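Local coordinates for peptidoglycan synthetase penicillin-binding protein 3 (PDB 4YE5), which probably binds penicillin and, as a member of the transpeptidase family, is thought to cross-link peptidoglycan strands during cell wall synthesis, at residues Asp208-Asp220 / Pro426-Gly438. Residues are numbered along the deposited sequence; the frame is centred on the assembly and turned at random.
Sequences DAVNGSDVTLTID and PQRIIKSITDTAG
With chi1 at -66°, Thr216 sets OG1 beside its own backbone N and sends CG2 anti to that N, alongside the extended chain of Lys431. Ser432, at 64°, holds OG between its backbone N and carbonyl carbon, and that oxygen comes up against Thr216 CB at 3.3 Å. The two hydroxyls do not meet directly; a water bridges Thr216 OG1, Ser432 OG and Thr434 OG1, tying together three polar side chains on one face of the sheet. Behind them runs an antiparallel pairing of 214-217 with 430-434. Asp214 and Thr434 exchange two backbone bonds, and Thr216 N reaches Ser432 O at 2.9 Å in a nearly straight hydrogen bond. The return is doubled: Thr216 O takes both Ser432 N (3.2 Å) and Lys431 N (2.8 Å), the latter in the carbonyl plane but more bent at the hydrogen. From there the register slips by one residue, and Thr218 N closes the pairing on Ile429 O, from above that carbonyl's plane. On the far face from Thr216, Ile430 CD1 packs against both Leu217 CD2 (3.7 Å) and Val215 CG1 (3.9 Å), a small apolar cluster continued by Met176 and Leu181 of neighbouring helices. Thr218 turns CG2 against Lys431 CB at 3.8 Å, while its OG1 is hydrogen-bonded to Ile255 O; the amine of Lys431 runs on to Thr38. At the other end, a second water lies between Asp214 OD2 and Asp435 O, within bonding distance of both, and Lys34 N holds OD1 of Asp214. Two facing residues, Lys431 and Ser432, set against the single Thr216 make this a classic beta bulge, here within a mixed sheet where a strand from the transpeptidase family region pairs with one over 200 residues earlier in the chain.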
# COMPACT_ATOMS: atom_id res chain seq x y z
N ASP A 208 31.27 -0.16 9.57
CA ASP A 208 30.05 -0.40 10.34
C ASP A 208 28.85 -0.60 9.43
O ASP A 208 28.75 0.04 8.39
CB ASP A 208 29.75 0.78 11.25
CG ASP A 208 30.78 0.95 12.34
OD1 ASP A 208 31.32 -0.07 12.80
OD2 ASP A 208 31.05 2.11 12.72
N ALA A 209 27.95 -1.48 9.85
CA ALA A 209 26.64 -1.58 9.20
C ALA A 209 25.85 -0.31 9.48
O ALA A 209 26.03 0.32 10.52
CB ALA A 209 25.87 -2.80 9.74
N VAL A 210 24.98 0.06 8.55
CA VAL A 210 23.98 1.08 8.81
C VAL A 210 22.65 0.34 8.80
O VAL A 210 22.27 -0.24 7.78
CB VAL A 210 23.98 2.19 7.75
CG1 VAL A 210 22.85 3.19 8.00
CG2 VAL A 210 25.33 2.91 7.74
N ASN A 211 21.97 0.29 9.93
CA ASN A 211 20.76 -0.52 10.04
C ASN A 211 19.65 0.14 9.24
O ASN A 211 19.75 1.33 8.94
CB ASN A 211 20.36 -0.71 11.49
CG ASN A 211 21.30 -1.63 12.22
OD1 ASN A 211 21.87 -2.55 11.62
ND2 ASN A 211 21.47 -1.40 13.52
N GLY A 212 18.63 -0.62 8.87
CA GLY A 212 17.56 -0.06 8.05
C GLY A 212 16.84 1.05 8.78
O GLY A 212 16.84 1.10 10.00
N SER A 213 16.22 1.95 8.02
CA SER A 213 15.40 2.99 8.62
C SER A 213 13.97 2.47 8.80
O SER A 213 13.59 1.48 8.19
CB SER A 213 15.41 4.24 7.74
OG SER A 213 16.66 4.90 7.85
N ASP A 214 13.19 3.11 9.66
CA ASP A 214 11.81 2.71 9.88
C ASP A 214 10.88 3.51 8.97
O ASP A 214 11.15 4.67 8.65
CB ASP A 214 11.39 2.93 11.33
CG ASP A 214 12.32 2.23 12.32
OD1 ASP A 214 12.74 1.07 12.07
OD2 ASP A 214 12.61 2.84 13.36
N VAL A 215 9.78 2.89 8.57
CA VAL A 215 8.84 3.48 7.64
C VAL A 215 7.49 3.64 8.33
O VAL A 215 6.95 2.68 8.89
CB VAL A 215 8.67 2.59 6.39
CG1 VAL A 215 7.48 3.03 5.56
CG2 VAL A 215 9.95 2.59 5.56
N THR A 216 6.96 4.86 8.31
CA THR A 216 5.63 5.15 8.84
C THR A 216 4.63 5.34 7.70
O THR A 216 4.85 6.18 6.82
CB THR A 216 5.67 6.43 9.71
OG1 THR A 216 6.48 6.18 10.88
CG2 THR A 216 4.27 6.84 10.16
N LEU A 217 3.54 4.57 7.72
CA LEU A 217 2.50 4.62 6.69
C LEU A 217 1.49 5.72 7.02
O LEU A 217 1.39 6.12 8.17
CB LEU A 217 1.74 3.28 6.61
CG LEU A 217 2.61 2.01 6.47
CD1 LEU A 217 1.68 0.77 6.26
CD2 LEU A 217 3.53 2.22 5.28
N THR A 218 0.75 6.18 6.02
CA THR A 218 -0.42 7.02 6.29
C THR A 218 -1.61 6.17 6.77
O THR A 218 -2.59 6.72 7.29
CB THR A 218 -0.85 7.76 5.03
OG1 THR A 218 -1.17 6.80 4.02
CG2 THR A 218 0.28 8.71 4.52
N ILE A 219 -1.53 4.86 6.58
CA ILE A 219 -2.60 3.95 6.99
C ILE A 219 -2.80 4.02 8.50
O ILE A 219 -1.83 4.00 9.26
CB ILE A 219 -2.28 2.48 6.63
CG1 ILE A 219 -2.08 2.30 5.13
CG2 ILE A 219 -3.36 1.52 7.18
CD1 ILE A 219 -3.39 2.40 4.30
N ASP A 220 -4.05 4.11 8.92
CA ASP A 220 -4.41 4.04 10.34
C ASP A 220 -4.94 2.64 10.64
O ASP A 220 -5.90 2.20 10.02
CB ASP A 220 -5.53 5.04 10.66
CG ASP A 220 -5.90 5.07 12.13
OD1 ASP A 220 -6.64 4.17 12.57
OD2 ASP A 220 -5.44 5.99 12.86
N PRO A 426 -1.03 14.42 -5.64
CA PRO A 426 -0.55 13.04 -5.69
C PRO A 426 -0.96 12.33 -4.40
O PRO A 426 -0.87 12.93 -3.33
CB PRO A 426 0.98 13.20 -5.77
CG PRO A 426 1.25 14.55 -5.15
CD PRO A 426 0.07 15.40 -5.53
N GLN A 427 -1.45 11.10 -4.48
CA GLN A 427 -1.78 10.39 -3.25
C GLN A 427 -0.52 9.98 -2.51
O GLN A 427 0.55 9.89 -3.11
CB GLN A 427 -2.63 9.15 -3.56
CG GLN A 427 -4.04 9.52 -3.97
CD GLN A 427 -4.61 8.50 -4.93
OE1 GLN A 427 -3.97 8.15 -5.94
NE2 GLN A 427 -5.82 8.03 -4.64
N ARG A 428 -0.66 9.74 -1.21
CA ARG A 428 0.48 9.34 -0.38
C ARG A 428 0.13 8.15 0.49
O ARG A 428 -0.94 8.10 1.07
CB ARG A 428 0.94 10.49 0.52
CG ARG A 428 2.27 10.22 1.20
CD ARG A 428 2.84 11.49 1.88
NE ARG A 428 1.98 11.94 2.98
CZ ARG A 428 2.40 12.53 4.09
NH1 ARG A 428 3.70 12.74 4.30
NH2 ARG A 428 1.53 12.89 5.02
N ILE A 429 1.04 7.18 0.58
CA ILE A 429 0.86 6.10 1.53
C ILE A 429 2.07 5.97 2.47
O ILE A 429 1.94 5.42 3.58
CB ILE A 429 0.58 4.75 0.81
CG1 ILE A 429 0.02 3.73 1.81
CG2 ILE A 429 1.82 4.25 0.09
CD1 ILE A 429 -0.55 2.49 1.14
N ILE A 430 3.23 6.48 2.05
CA ILE A 430 4.39 6.56 2.93
C ILE A 430 4.47 7.96 3.56
O ILE A 430 4.73 8.94 2.87
CB ILE A 430 5.72 6.27 2.18
CG1 ILE A 430 5.68 4.91 1.49
CG2 ILE A 430 6.90 6.35 3.15
CD1 ILE A 430 5.36 3.73 2.41
N LYS A 431 4.22 8.05 4.85
CA LYS A 431 4.14 9.33 5.55
C LYS A 431 5.53 9.85 5.94
O LYS A 431 5.86 11.02 5.72
CB LYS A 431 3.26 9.16 6.79
CG LYS A 431 3.29 10.28 7.81
CD LYS A 431 2.15 10.03 8.80
CE LYS A 431 2.19 10.97 9.96
NZ LYS A 431 1.09 10.68 10.91
N SER A 432 6.35 8.98 6.52
CA SER A 432 7.69 9.40 6.96
C SER A 432 8.69 8.26 7.05
O SER A 432 8.33 7.08 7.03
CB SER A 432 7.63 10.17 8.28
OG SER A 432 7.15 9.36 9.34
N ILE A 433 9.96 8.64 7.12
CA ILE A 433 11.04 7.69 7.32
C ILE A 433 11.86 8.17 8.51
O ILE A 433 12.20 9.35 8.59
CB ILE A 433 11.92 7.58 6.06
CG1 ILE A 433 11.11 6.95 4.92
CG2 ILE A 433 13.20 6.78 6.35
CD1 ILE A 433 11.82 6.97 3.59
N THR A 434 12.14 7.26 9.45
CA THR A 434 12.93 7.59 10.64
C THR A 434 14.30 6.92 10.52
O THR A 434 14.38 5.69 10.46
CB THR A 434 12.27 7.07 11.93
OG1 THR A 434 10.92 7.54 12.00
CG2 THR A 434 13.02 7.55 13.16
N ASP A 435 15.36 7.73 10.47
CA ASP A 435 16.71 7.18 10.29
C ASP A 435 17.29 6.59 11.57
O ASP A 435 16.62 6.56 12.60
CB ASP A 435 17.66 8.20 9.63
CG ASP A 435 17.97 9.42 10.52
OD1 ASP A 435 17.87 9.35 11.76
OD2 ASP A 435 18.35 10.46 9.95
N THR A 436 18.52 6.10 11.50
CA THR A 436 19.15 5.42 12.63
C THR A 436 19.48 6.36 13.80
O THR A 436 19.67 5.90 14.93
CB THR A 436 20.45 4.69 12.21
OG1 THR A 436 21.32 5.62 11.56
CG2 THR A 436 20.14 3.55 11.26
N ALA A 437 19.55 7.66 13.53
CA ALA A 437 19.76 8.63 14.61
C ALA A 437 18.44 8.98 15.29
O ALA A 437 18.42 9.68 16.30
CB ALA A 437 20.45 9.88 14.08
N GLY A 438 17.33 8.50 14.73
CA GLY A 438 16.02 8.77 15.29
C GLY A 438 15.36 10.00 14.68
O GLY A 438 14.31 10.46 15.15
O HOH W 1 14.99 4.29 13.22
O HOH W 2 8.92 6.97 10.31